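Side-chain contacts in histidine kinase (Synechocystis sp., PDB 5DFY), which probably acts as a sensor histidine kinase, phosphorylating a protein histidine with ATP, and is represented here by its third GAF domain, which carries phycocyanobilin and senses light: residues Gly128-Ala133 with Asp141-Phe146; Gly82-Glu87 with Pro104-Thr109; Glu61-Leu66 with Ser88-Trp93. All coordinates share one frame; numbering follows the deposited sequence.

Contact 1: Gly128-Ala133 with Asp141-Phe146; sequences GDVETA and DNLRRF. With CYC (phycocyanobilin), chain B.
Leu143 and Arg144 of helix 137-145 meet Val130 and Glu131 of the loop ahead of that helix, while Asn142, one residue earlier, serves the bilin. Asn142 ND2 donates to OC of phycocyanobilin (2.7 Å, 165°), and Asn142 OD1 accepts from NH1 of Arg145, three residues on. A leucine in place of Asn142 would probably leave OC without this N-H donor and take from Arg145 one of its oxygen partners. Leu143 follows on the loop side: Leu143 CD1 lies 3.9 Å from Val130 CG1, a buried apolar touch continued by Phe151 of strand 150-158. Arg144 then runs extended from CG to NE and meets the Glu131 carboxylate side-on. Arg144 NE donates to Glu131 OE2 at 2.9 Å and Arg144 NH2 to Glu131 OE1 at 2.8 Å, each oxygen using its syn lone pair, with the two planes only 15° apart. Glu131 reaches this place by bending at chi2 (-64°), and its backbone N closes an Asx turn on Asp129 OD1, which also pairs with Arg149. Two bonds between nearly coplanar groups fix the guanidinium's rotation, so an exposed ion pair joins loop to helix beside the buried apolar Val130-Leu143 contact.

Contact 2: Gly82-Glu87 with Pro104-Thr109; sequences GEFIHE and PLWQDT. With CYC (phycocyanobilin), chain B.
Phe84 presents its ring edge to Trp106: Phe84 CZ lies 3.7 Å from Trp106 CE3, which sits near the plane of the phenyl ring, whereas the phenyl approaches the indole obliquely. Around the rim of the Phe84 ring, CD2 lies 3.7 Å from Pro104 O and CE1 3.5 Å from CAB of phycocyanobilin. Tyr74 adds an edge-to-face ring contact with Phe84. The indole is turned differently. With CG anti to the backbone N (chi1 -180°), Trp106 lays one face over the bilin ring that holds NB, where C2B of phycocyanobilin stands 3.5 Å above the indole plane, offset toward its rim. On the five-membered ring, Trp106 NE1 makes a weak bond to OC of phycocyanobilin, 2.9 Å long and bent to 119°.

Phe84 belongs to strand 82-89, an outermost strand of the five-stranded antiparallel sheet of the GAF domain, and Trp106 to the loop leading into helix 109-113. Three waters bridge the two backbones; one accepts from Phe84 N and donates to Pro104 O, and the other two join Gly82 to the N and O of Trp106.

Asp108 ends the loop at the N-cap of that helix, where OD1 accepts from Leu111 N. Asp108 OD2 turns to the tetrapyrrole, a position that would probably help stabilise positive charge on the bilin. There Asp108 OD2 accepts from NC of phycocyanobilin at 2.6 Å and from its ND at 3.0 Å, the latter nearly straight (174°).

Contact 3: Glu61-Leu66 with Ser88-Trp93; sequences EVRHLL and SVAQMW
Arg63 carries the helix side of this contact, reaching from helix 50-66 to Ser88 and Val89 at the end of strand 82-89 and to Ala90 just beyond it. One residue before it, Val62 is buried against Val71 of the neighbouring strand and against Leu185 and Ile188 of helix 179-203, so consecutive residues of the helix serve different neighbours. Arg63 itself starts with CG anti to the backbone N (chi1 -174°), which sends the chain toward the strand, and then bends at chi3 (64°), turning the guanidinium flat against the backbone of Val89 and Ala90. The evidence for this is that Val89 C stands 3.6 Å above the plane of the Arg63 guanidinium, over its centre, while Arg63 NH1 lies 3.5 Å from Ala90 CA and 3.7 Å from Ala90 CB.

The elements joined here belong to the GAF architecture, in which an antiparallel sheet is backed by the N- and C-terminal helices 50-66 and 179-203. Strand 82-89 is paired with strand 70-76, Ser88 bonding to Val71 through the backbone.

At the edge of the same guanidinium, Arg63 NE donates to Ser88 OG at 2.9 Å and 169°, with the oxygen only slightly out of the plane. Ser88 OG has a second hydrogen-bond partner in Asp60 OD1, so the serine oxygen is held between a cationic and an acidic side chain of the one helix. This bond at the edge and the peptide under the face together probably limit rotation of the group.

Past the residues that Arg63 covers, the second segment leaves the strand in a type I turn from Ala90 to Trp93, closed by Trp93 N to Ala90 O at 3.2 Å.

Contacts 1 and 2 both touch phycocyanobilin, which is bound covalently through Cys138, and they meet each other directly although their centres are 16 Å apart. Arg145 NH1 of contact 1 probably bonds to Leu105 O of contact 2 at 3.1 Å, and Phe146 CD2 packs on Trp106 CE3 at 3.5 Å. Asn142 of contact 1 and Trp106 and Asp108 of contact 2 all meet the bilin, so segments 141-146 and 104-109 line one pocket. Contact 3 stands apart, with its centre about 18 Å from that of contact 2 and 19 Å from that of contact 1; the Ser88 side chain is about 13 Å from the bilin. Strand 82-89 nevertheless runs through both contacts 2 and 3, linking the pocket to helix 50-66.

Contact 1: Gly128-Ala133 with Asp141-Phe146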
loop_
_atom_site.group_PDB
_atom_site.type_symbol
_atom_site.label_atom_id
_atom_site.label_comp_id
_atom_site.label_asym_id
_atom_site.label_seq_id
_atom_site.Cartn_x
_atom_site.Cartn_y
_atom_site.Cartn_z
ATOM N N GLY A 128 22.204 13.610 14.272
ATOM C CA GLY A 128 23.557 13.110 14.413
ATOM C C GLY A 128 24.098 13.081 15.833
ATOM O O GLY A 128 24.997 12.304 16.127
ATOM N N ASP A 129 23.567 13.923 16.704
ATOM C CA ASP A 129 23.976 13.946 18.108
ATOM C C ASP A 129 22.827 14.469 18.931
ATOM O O ASP A 129 22.498 15.656 18.862
ATOM C CB ASP A 129 25.221 14.816 18.303
ATOM C CG ASP A 129 25.816 14.679 19.675
ATOM O OD1 ASP A 129 25.118 14.229 20.600
ATOM O OD2 ASP A 129 27.013 15.017 19.825
ATOM N N VAL A 130 22.180 13.598 19.700
ATOM C CA VAL A 130 21.019 14.013 20.450
ATOM C C VAL A 130 21.381 15.108 21.455
ATOM O O VAL A 130 20.517 15.862 21.870
ATOM C CB VAL A 130 20.350 12.850 21.206
ATOM C CG1 VAL A 130 19.857 11.772 20.216
ATOM C CG2 VAL A 130 21.284 12.257 22.259
ATOM N N GLU A 131 22.647 15.180 21.842
ATOM C CA GLU A 131 23.052 16.121 22.880
ATOM C C GLU A 131 23.095 17.553 22.362
ATOM O O GLU A 131 23.030 18.497 23.154
ATOM C CB GLU A 131 24.413 15.719 23.452
ATOM C CG GLU A 131 24.361 14.409 24.246
ATOM C CD GLU A 131 23.489 14.486 25.495
ATOM O OE1 GLU A 131 23.331 15.592 26.056
ATOM O OE2 GLU A 131 22.953 13.436 25.921
ATOM N N THR A 132 23.190 17.717 21.048
ATOM C CA THR A 132 23.273 19.049 20.454
ATOM C C THR A 132 22.023 19.419 19.653
ATOM O O THR A 132 22.022 20.404 18.908
ATOM C CB THR A 132 24.501 19.163 19.540
ATOM O OG1 THR A 132 24.327 18.342 18.377
ATOM C CG2 THR A 132 25.753 18.745 20.269
ATOM N N ALA A 133 20.951 18.653 19.817
ATOM C CA ALA A 133 19.791 18.786 18.939
ATOM C C ALA A 133 18.763 19.784 19.456
ATOM O O ALA A 133 17.816 20.119 18.750
ATOM C CB ALA A 133 19.131 17.424 18.736
ATOM N N ASP A 141 15.722 12.731 27.838
ATOM C CA ASP A 141 15.848 11.757 28.913
ATOM C C ASP A 141 15.552 10.368 28.387
ATOM O O ASP A 141 16.218 9.405 28.766
ATOM C CB ASP A 141 14.916 12.076 30.085
ATOM C CG ASP A 141 15.327 13.341 30.843
ATOM O OD1 ASP A 141 16.496 13.778 30.719
ATOM O OD2 ASP A 141 14.468 13.893 31.569
ATOM N N ASN A 142 14.553 10.249 27.516
ATOM C CA ASN A 142 14.228 8.942 26.980
ATOM C C ASN A 142 15.276 8.485 25.980
ATOM O O ASN A 142 15.584 7.306 25.922
ATOM C CB ASN A 142 12.838 8.941 26.343
ATOM C CG ASN A 142 11.773 8.422 27.291
ATOM O OD1 ASN A 142 12.071 7.695 28.239
ATOM N ND2 ASN A 142 10.527 8.788 27.038
ATOM N N LEU A 143 15.831 9.411 25.204
ATOM C CA LEU A 143 16.903 9.058 24.280
ATOM C C LEU A 143 18.089 8.491 25.061
ATOM O O LEU A 143 18.619 7.437 24.711
ATOM C CB LEU A 143 17.315 10.257 23.437
ATOM C CG LEU A 143 16.232 10.709 22.434
ATOM C CD1 LEU A 143 16.446 12.137 21.986
ATOM C CD2 LEU A 143 16.230 9.779 21.218
ATOM N N ARG A 144 18.496 9.180 26.122
ATOM C CA ARG A 144 19.583 8.683 26.968
ATOM C C ARG A 144 19.260 7.336 27.600
ATOM O O ARG A 144 20.104 6.437 27.651
ATOM C CB ARG A 144 19.894 9.708 28.061
ATOM C CG ARG A 144 20.474 10.974 27.534
ATOM C CD ARG A 144 20.478 12.014 28.637
ATOM N NE ARG A 144 21.316 13.141 28.289
ATOM C CZ ARG A 144 21.441 14.224 29.045
ATOM N NH1 ARG A 144 20.762 14.322 30.175
ATOM N NH2 ARG A 144 22.233 15.210 28.658
ATOM N N ARG A 145 18.027 7.185 28.073
ATOM C CA ARG A 145 17.586 5.951 28.711
ATOM C C ARG A 145 17.733 4.760 27.766
ATOM O O ARG A 145 18.102 3.655 28.173
ATOM C CB ARG A 145 16.128 6.120 29.173
ATOM C CG ARG A 145 15.425 4.899 29.675
ATOM C CD ARG A 145 13.948 5.266 29.951
ATOM N NE ARG A 145 13.101 4.085 30.066
ATOM C CZ ARG A 145 11.822 4.021 29.699
ATOM N NH1 ARG A 145 11.206 5.072 29.167
ATOM N NH2 ARG A 145 11.158 2.883 29.849
ATOM N N PHE A 146 17.449 4.996 26.486
ATOM C CA PHE A 146 17.542 3.948 25.487
ATOM C C PHE A 146 18.905 3.914 24.787
ATOM O O PHE A 146 19.093 3.211 23.795
ATOM C CB PHE A 146 16.400 4.121 24.486
ATOM C CG PHE A 146 15.036 3.923 25.114
ATOM C CD1 PHE A 146 14.810 2.886 26.011
ATOM C CD2 PHE A 146 14.002 4.776 24.832
ATOM C CE1 PHE A 146 13.572 2.720 26.595
ATOM C CE2 PHE A 146 12.769 4.609 25.420
ATOM C CZ PHE A 146 12.552 3.587 26.283
HETATM C CHA CYC B . 9.657 14.530 19.144
HETATM N NA CYC B . 9.720 12.037 19.619
HETATM C C1A CYC B . 9.819 13.246 18.791
HETATM C C2A CYC B . 10.170 12.784 17.406
HETATM C C3A CYC B . 10.282 11.344 17.404
HETATM C C4A CYC B . 10.014 10.886 18.778
HETATM C CMA CYC B . 10.604 10.509 16.192
HETATM C CAA CYC B . 10.296 13.713 16.212
HETATM C CBA CYC B . 8.820 13.901 15.797
HETATM C CGA CYC B . 8.550 14.877 14.652
HETATM O O1A CYC B . 9.454 15.668 14.299
HETATM O O2A CYC B . 7.413 14.922 14.067
HETATM C CHB CYC B . 9.931 9.509 19.339
HETATM N NB CYC B . 11.869 8.493 18.110
HETATM C C1B CYC B . 10.584 8.462 18.864
HETATM C C2B CYC B . 10.176 7.061 19.023
HETATM C C3B CYC B . 11.138 6.242 18.419
HETATM C C4B CYC B . 12.224 7.078 17.859
HETATM C CMB CYC B . 8.910 6.639 19.736
HETATM C CAB CYC B . 11.116 4.720 18.343
HETATM C CBB CYC B . 10.920 4.272 16.902
HETATM O OB CYC B . 13.226 6.746 17.272
HETATM N NC CYC B . 9.066 12.484 24.206
HETATM C C1C CYC B . 9.248 11.751 25.185
HETATM C C2C CYC B . 8.709 12.556 26.605
HETATM C C3C CYC B . 7.867 13.458 26.178
HETATM C C4C CYC B . 8.414 13.804 24.696
HETATM C CMC CYC B . 8.166 11.517 27.652
HETATM C CAC CYC B . 7.702 14.822 27.052
HETATM C CBC CYC B . 6.919 14.499 28.304
HETATM O OC CYC B . 9.728 10.634 25.184
HETATM C CHD CYC B . 8.209 14.950 24.031
HETATM N ND CYC B . 8.930 14.252 21.657
HETATM C C1D CYC B . 8.641 15.181 22.619
HETATM C C2D CYC B . 8.812 16.435 22.105
HETATM C C3D CYC B . 9.195 16.297 20.812
HETATM C C4D CYC B . 9.265 14.935 20.535
HETATM C CMD CYC B . 8.570 17.712 22.898
HETATM C CAD CYC B . 9.492 17.415 19.844
HETATM C CBD CYC B . 10.985 17.648 19.734
HETATM C CGD CYC B . 11.523 18.170 21.054
HETATM O O1D CYC B . 12.257 17.453 21.787
HETATM O O2D CYC B . 11.238 19.335 21.447
#

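Contact 2: Gly82-Glu87 with Pro104-Thr109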
loop_
_atom_site.group_PDB
_atom_site.type_symbol
_atom_site.label_atom_id
_atom_site.label_comp_id
_atom_site.label_asym_id
_atom_site.label_seq_id
_atom_site.Cartn_x
_atom_site.Cartn_y
_atom_site.Cartn_z
ATOM N N GLY A 82 2.273 4.115 21.055
ATOM C CA GLY A 82 2.819 3.016 20.293
ATOM C C GLY A 82 3.548 2.002 21.135
ATOM O O GLY A 82 3.666 2.143 22.353
ATOM N N GLU A 83 4.019 0.965 20.468
ATOM C CA GLU A 83 4.617 -0.185 21.114
ATOM C C GLU A 83 5.804 -0.672 20.287
ATOM O O GLU A 83 5.694 -0.790 19.082
ATOM C CB GLU A 83 3.557 -1.284 21.256
ATOM C CG GLU A 83 3.974 -2.518 21.974
ATOM C CD GLU A 83 2.886 -3.576 21.915
ATOM O OE1 GLU A 83 1.709 -3.193 21.702
ATOM O OE2 GLU A 83 3.203 -4.781 22.063
ATOM N N PHE A 84 6.926 -0.989 20.925
ATOM C CA PHE A 84 7.996 -1.688 20.233
ATOM C C PHE A 84 7.613 -3.119 20.026
ATOM O O PHE A 84 7.113 -3.780 20.945
ATOM C CB PHE A 84 9.309 -1.592 21.036
ATOM C CG PHE A 84 9.872 -0.218 21.059
ATOM C CD1 PHE A 84 10.321 0.361 19.886
ATOM C CD2 PHE A 84 9.920 0.517 22.226
ATOM C CE1 PHE A 84 10.824 1.625 19.869
ATOM C CE2 PHE A 84 10.420 1.810 22.212
ATOM C CZ PHE A 84 10.885 2.357 21.038
ATOM N N ILE A 85 7.826 -3.615 18.823
ATOM C CA ILE A 85 7.522 -4.988 18.558
ATOM C C ILE A 85 8.690 -5.757 17.988
ATOM O O ILE A 85 8.600 -6.967 17.873
ATOM C CB ILE A 85 6.290 -5.098 17.635
ATOM C CG1 ILE A 85 6.536 -4.412 16.300
ATOM C CG2 ILE A 85 5.062 -4.458 18.326
ATOM C CD1 ILE A 85 5.441 -4.734 15.290
ATOM N N HIS A 86 9.804 -5.083 17.678
ATOM C CA HIS A 86 11.017 -5.812 17.331
ATOM C C HIS A 86 12.263 -4.971 17.519
ATOM O O HIS A 86 12.248 -3.760 17.340
ATOM C CB HIS A 86 10.977 -6.328 15.892
ATOM C CG HIS A 86 11.956 -7.425 15.639
ATOM N ND1 HIS A 86 11.643 -8.757 15.795
ATOM C CD2 HIS A 86 13.270 -7.389 15.302
ATOM C CE1 HIS A 86 12.709 -9.492 15.537
ATOM N NE2 HIS A 86 13.709 -8.684 15.235
ATOM N N GLU A 87 13.345 -5.659 17.879
ATOM C CA GLU A 87 14.661 -5.066 18.086
ATOM C C GLU A 87 15.728 -5.924 17.422
ATOM O O GLU A 87 15.726 -7.150 17.560
ATOM C CB GLU A 87 14.955 -4.937 19.586
ATOM C CG GLU A 87 16.375 -4.502 19.920
ATOM C CD GLU A 87 16.616 -4.494 21.419
ATOM O OE1 GLU A 87 16.122 -5.426 22.104
ATOM O OE2 GLU A 87 17.270 -3.551 21.903
ATOM N N PRO A 104 10.274 -1.948 26.867
ATOM C CA PRO A 104 9.897 -0.778 27.648
ATOM C C PRO A 104 8.936 0.116 26.889
ATOM O O PRO A 104 8.787 -0.039 25.673
ATOM C CB PRO A 104 11.220 -0.057 27.867
ATOM C CG PRO A 104 12.041 -0.443 26.665
ATOM C CD PRO A 104 11.664 -1.861 26.384
ATOM N N LEU A 105 8.301 1.030 27.610
ATOM C CA LEU A 105 7.418 2.022 27.008
ATOM C C LEU A 105 8.168 3.311 26.724
ATOM O O LEU A 105 8.974 3.773 27.524
ATOM C CB LEU A 105 6.234 2.324 27.921
ATOM C CG LEU A 105 5.366 1.124 28.245
ATOM C CD1 LEU A 105 4.350 1.532 29.291
ATOM C CD2 LEU A 105 4.684 0.582 26.992
ATOM N N TRP A 106 7.897 3.885 25.564
ATOM C CA TRP A 106 8.387 5.211 25.232
ATOM C C TRP A 106 7.140 6.050 24.990
ATOM O O TRP A 106 6.515 5.978 23.927
ATOM C CB TRP A 106 9.314 5.150 24.019
ATOM C CG TRP A 106 9.899 6.445 23.562
ATOM C CD1 TRP A 106 9.435 7.710 23.804
ATOM C CD2 TRP A 106 11.064 6.598 22.747
ATOM N NE1 TRP A 106 10.243 8.636 23.181
ATOM C CE2 TRP A 106 11.246 7.976 22.524
ATOM C CE3 TRP A 106 11.967 5.695 22.172
ATOM C CZ2 TRP A 106 12.292 8.471 21.765
ATOM C CZ3 TRP A 106 13.011 6.191 21.420
ATOM C CH2 TRP A 106 13.164 7.563 21.218
ATOM N N GLN A 107 6.775 6.766 25.898
ATOM C CA GLN A 107 5.507 7.473 25.885
ATOM C C GLN A 107 5.731 8.861 25.354
ATOM O O GLN A 107 5.809 9.834 26.108
ATOM C CB GLN A 107 4.904 7.518 27.278
ATOM C CG GLN A 107 4.490 6.159 27.775
ATOM C CD GLN A 107 3.962 6.206 29.183
ATOM O OE1 GLN A 107 4.302 7.105 29.956
ATOM N NE2 GLN A 107 3.116 5.236 29.528
ATOM N N ASP A 108 5.719 8.927 24.150
ATOM C CA ASP A 108 6.023 10.183 23.520
ATOM C C ASP A 108 4.756 10.999 23.291
ATOM O O ASP A 108 3.982 10.763 22.355
ATOM C CB ASP A 108 6.755 9.968 22.209
ATOM C CG ASP A 108 7.418 11.214 21.753
ATOM O OD1 ASP A 108 6.690 12.119 21.286
ATOM O OD2 ASP A 108 8.644 11.300 21.881
ATOM N N THR A 109 4.559 11.976 24.162
ATOM C CA THR A 109 3.362 12.794 24.116
ATOM C C THR A 109 3.266 13.578 22.808
ATOM O O THR A 109 2.175 13.828 22.318
ATOM C CB THR A 109 3.332 13.758 25.319
ATOM O OG1 THR A 109 4.561 14.482 25.379
ATOM C CG2 THR A 109 3.194 12.980 26.595
HETATM C CHA CYC B . 9.657 14.530 19.144
HETATM N NA CYC B . 9.720 12.037 19.619
HETATM C C1A CYC B . 9.819 13.246 18.791
HETATM C C2A CYC B . 10.170 12.784 17.406
HETATM C C3A CYC B . 10.282 11.344 17.404
HETATM C C4A CYC B . 10.014 10.886 18.778
HETATM C CMA CYC B . 10.604 10.509 16.192
HETATM C CAA CYC B . 10.296 13.713 16.212
HETATM C CBA CYC B . 8.820 13.901 15.797
HETATM C CGA CYC B . 8.550 14.877 14.652
HETATM O O1A CYC B . 9.454 15.668 14.299
HETATM O O2A CYC B . 7.413 14.922 14.067
HETATM C CHB CYC B . 9.931 9.509 19.339
HETATM N NB CYC B . 11.869 8.493 18.110
HETATM C C1B CYC B . 10.584 8.462 18.864
HETATM C C2B CYC B . 10.176 7.061 19.023
HETATM C C3B CYC B . 11.138 6.242 18.419
HETATM C C4B CYC B . 12.224 7.078 17.859
HETATM C CMB CYC B . 8.910 6.639 19.736
HETATM C CAB CYC B . 11.116 4.720 18.343
HETATM C CBB CYC B . 10.920 4.272 16.902
HETATM O OB CYC B . 13.226 6.746 17.272
HETATM N NC CYC B . 9.066 12.484 24.206
HETATM C C1C CYC B . 9.248 11.751 25.185
HETATM C C2C CYC B . 8.709 12.556 26.605
HETATM C C3C CYC B . 7.867 13.458 26.178
HETATM C C4C CYC B . 8.414 13.804 24.696
HETATM C CMC CYC B . 8.166 11.517 27.652
HETATM C CAC CYC B . 7.702 14.822 27.052
HETATM C CBC CYC B . 6.919 14.499 28.304
HETATM O OC CYC B . 9.728 10.634 25.184
HETATM C CHD CYC B . 8.209 14.950 24.031
HETATM N ND CYC B . 8.930 14.252 21.657
HETATM C C1D CYC B . 8.641 15.181 22.619
HETATM C C2D CYC B . 8.812 16.435 22.105
HETATM C C3D CYC B . 9.195 16.297 20.812
HETATM C C4D CYC B . 9.265 14.935 20.535
HETATM C CMD CYC B . 8.570 17.712 22.898
HETATM C CAD CYC B . 9.492 17.415 19.844
HETATM C CBD CYC B . 10.985 17.648 19.734
HETATM C CGD CYC B . 11.523 18.170 21.054
HETATM O O1D CYC B . 12.257 17.453 21.787
HETATM O O2D CYC B . 11.238 19.335 21.447
HETATM O O HOH W 1 6.230 2.261 23.765
HETATM O O HOH W 2 3.563 5.161 23.592
HETATM O O HOH W 3 6.838 -0.613 23.858
#

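Contact 3: Glu61-Leu66 with Ser88-Trp93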
loop_
_atom_site.group_PDB
_atom_site.type_symbol
_atom_site.label_atom_id
_atom_site.label_comp_id
_atom_site.label_asym_id
_atom_site.label_seq_id
_atom_site.Cartn_x
_atom_site.Cartn_y
_atom_site.Cartn_z
ATOM N N GLU A 61 18.568 -6.607 8.533
ATOM C CA GLU A 61 19.081 -6.055 7.291
ATOM C C GLU A 61 19.532 -4.600 7.477
ATOM O O GLU A 61 20.626 -4.228 7.042
ATOM C CB GLU A 61 18.013 -6.178 6.187
ATOM C CG GLU A 61 18.394 -5.520 4.855
ATOM C CD GLU A 61 17.260 -5.558 3.819
ATOM O OE1 GLU A 61 16.074 -5.386 4.189
ATOM O OE2 GLU A 61 17.569 -5.752 2.626
ATOM N N VAL A 62 18.709 -3.792 8.142
ATOM C CA VAL A 62 19.067 -2.404 8.409
ATOM C C VAL A 62 20.364 -2.337 9.206
ATOM O O VAL A 62 21.266 -1.568 8.882
ATOM C CB VAL A 62 17.951 -1.667 9.152
ATOM C CG1 VAL A 62 18.410 -0.283 9.576
ATOM C CG2 VAL A 62 16.707 -1.603 8.280
ATOM N N ARG A 63 20.456 -3.144 10.256
ATOM C CA ARG A 63 21.592 -3.047 11.156
ATOM C C ARG A 63 22.851 -3.435 10.392
ATOM O O ARG A 63 23.897 -2.814 10.564
ATOM C CB ARG A 63 21.410 -3.935 12.387
ATOM C CG ARG A 63 22.541 -3.711 13.412
ATOM C CD ARG A 63 22.176 -4.206 14.801
ATOM N NE ARG A 63 21.971 -5.648 14.879
ATOM C CZ ARG A 63 22.943 -6.553 15.008
ATOM N NH1 ARG A 63 24.215 -6.179 15.041
ATOM N NH2 ARG A 63 22.636 -7.840 15.102
ATOM N N HIS A 64 22.709 -4.451 9.547
ATOM C CA HIS A 64 23.779 -4.925 8.680
ATOM C C HIS A 64 24.192 -3.857 7.650
ATOM O O HIS A 64 25.375 -3.531 7.524
ATOM C CB HIS A 64 23.321 -6.218 7.999
ATOM C CG HIS A 64 24.374 -6.872 7.163
ATOM N ND1 HIS A 64 24.174 -7.201 5.839
ATOM C CD2 HIS A 64 25.631 -7.268 7.466
ATOM C CE1 HIS A 64 25.269 -7.764 5.359
ATOM N NE2 HIS A 64 26.168 -7.818 6.326
ATOM N N LEU A 65 23.227 -3.283 6.939
ATOM C CA LEU A 65 23.555 -2.332 5.883
ATOM C C LEU A 65 24.088 -1.010 6.379
ATOM O O LEU A 65 24.968 -0.424 5.742
ATOM C CB LEU A 65 22.338 -2.059 4.998
ATOM C CG LEU A 65 21.856 -3.253 4.181
ATOM C CD1 LEU A 65 20.562 -2.883 3.452
ATOM C CD2 LEU A 65 22.904 -3.690 3.180
ATOM N N LEU A 66 23.538 -0.512 7.487
ATOM C CA LEU A 66 23.952 0.768 8.033
ATOM C C LEU A 66 25.070 0.662 9.063
ATOM O O LEU A 66 25.621 1.667 9.459
ATOM C CB LEU A 66 22.776 1.486 8.684
ATOM C CG LEU A 66 21.662 1.938 7.750
ATOM C CD1 LEU A 66 20.592 2.688 8.523
ATOM C CD2 LEU A 66 22.227 2.798 6.627
ATOM N N SER A 88 16.656 -5.291 16.713
ATOM C CA SER A 88 17.906 -5.925 16.317
ATOM C C SER A 88 19.013 -5.110 16.974
ATOM O O SER A 88 19.094 -3.909 16.761
ATOM C CB SER A 88 18.077 -5.953 14.794
ATOM O OG SER A 88 19.297 -6.536 14.385
ATOM N N VAL A 89 19.851 -5.753 17.780
ATOM C CA VAL A 89 20.881 -5.037 18.504
ATOM C C VAL A 89 22.178 -5.841 18.548
ATOM O O VAL A 89 22.153 -7.079 18.657
ATOM C CB VAL A 89 20.394 -4.698 19.929
ATOM C CG1 VAL A 89 20.093 -5.954 20.753
ATOM C CG2 VAL A 89 21.388 -3.809 20.670
ATOM N N ALA A 90 23.308 -5.139 18.435
ATOM C CA ALA A 90 24.614 -5.794 18.546
ATOM C C ALA A 90 24.820 -6.266 19.986
ATOM O O ALA A 90 24.325 -5.649 20.930
ATOM C CB ALA A 90 25.729 -4.854 18.126
ATOM N N GLN A 91 25.552 -7.359 20.147
ATOM C CA GLN A 91 25.661 -8.022 21.444
ATOM C C GLN A 91 26.288 -7.155 22.547
ATOM O O GLN A 91 26.050 -7.407 23.747
ATOM C CB GLN A 91 26.463 -9.313 21.324
ATOM C CG GLN A 91 27.913 -9.105 21.052
ATOM C CD GLN A 91 28.633 -10.432 20.868
ATOM O OE1 GLN A 91 28.628 -11.280 21.760
ATOM N NE2 GLN A 91 29.229 -10.618 19.707
ATOM N N MET A 92 27.079 -6.156 22.167
ATOM C CA MET A 92 27.789 -5.353 23.165
ATOM C C MET A 92 26.904 -4.369 23.931
ATOM O O MET A 92 27.349 -3.765 24.916
ATOM C CB MET A 92 28.954 -4.570 22.527
ATOM C CG MET A 92 28.530 -3.514 21.546
ATOM S SD MET A 92 29.888 -2.643 20.726
ATOM C CE MET A 92 30.464 -1.577 22.048
ATOM N N TRP A 93 25.653 -4.190 23.491
ATOM C CA TRP A 93 24.729 -3.261 24.130
ATOM C C TRP A 93 23.645 -3.966 24.904
ATOM O O TRP A 93 23.166 -5.023 24.486
ATOM C CB TRP A 93 24.059 -2.363 23.082
ATOM C CG TRP A 93 25.000 -1.796 22.096
ATOM C CD1 TRP A 93 25.171 -2.223 20.815
ATOM C CD2 TRP A 93 25.946 -0.732 22.293
ATOM N NE1 TRP A 93 26.149 -1.491 20.195
ATOM C CE2 TRP A 93 26.629 -0.556 21.073
ATOM C CE3 TRP A 93 26.272 0.104 23.375
ATOM C CZ2 TRP A 93 27.615 0.401 20.910
ATOM C CZ3 TRP A 93 27.248 1.056 23.202
ATOM C CH2 TRP A 93 27.920 1.187 21.984
#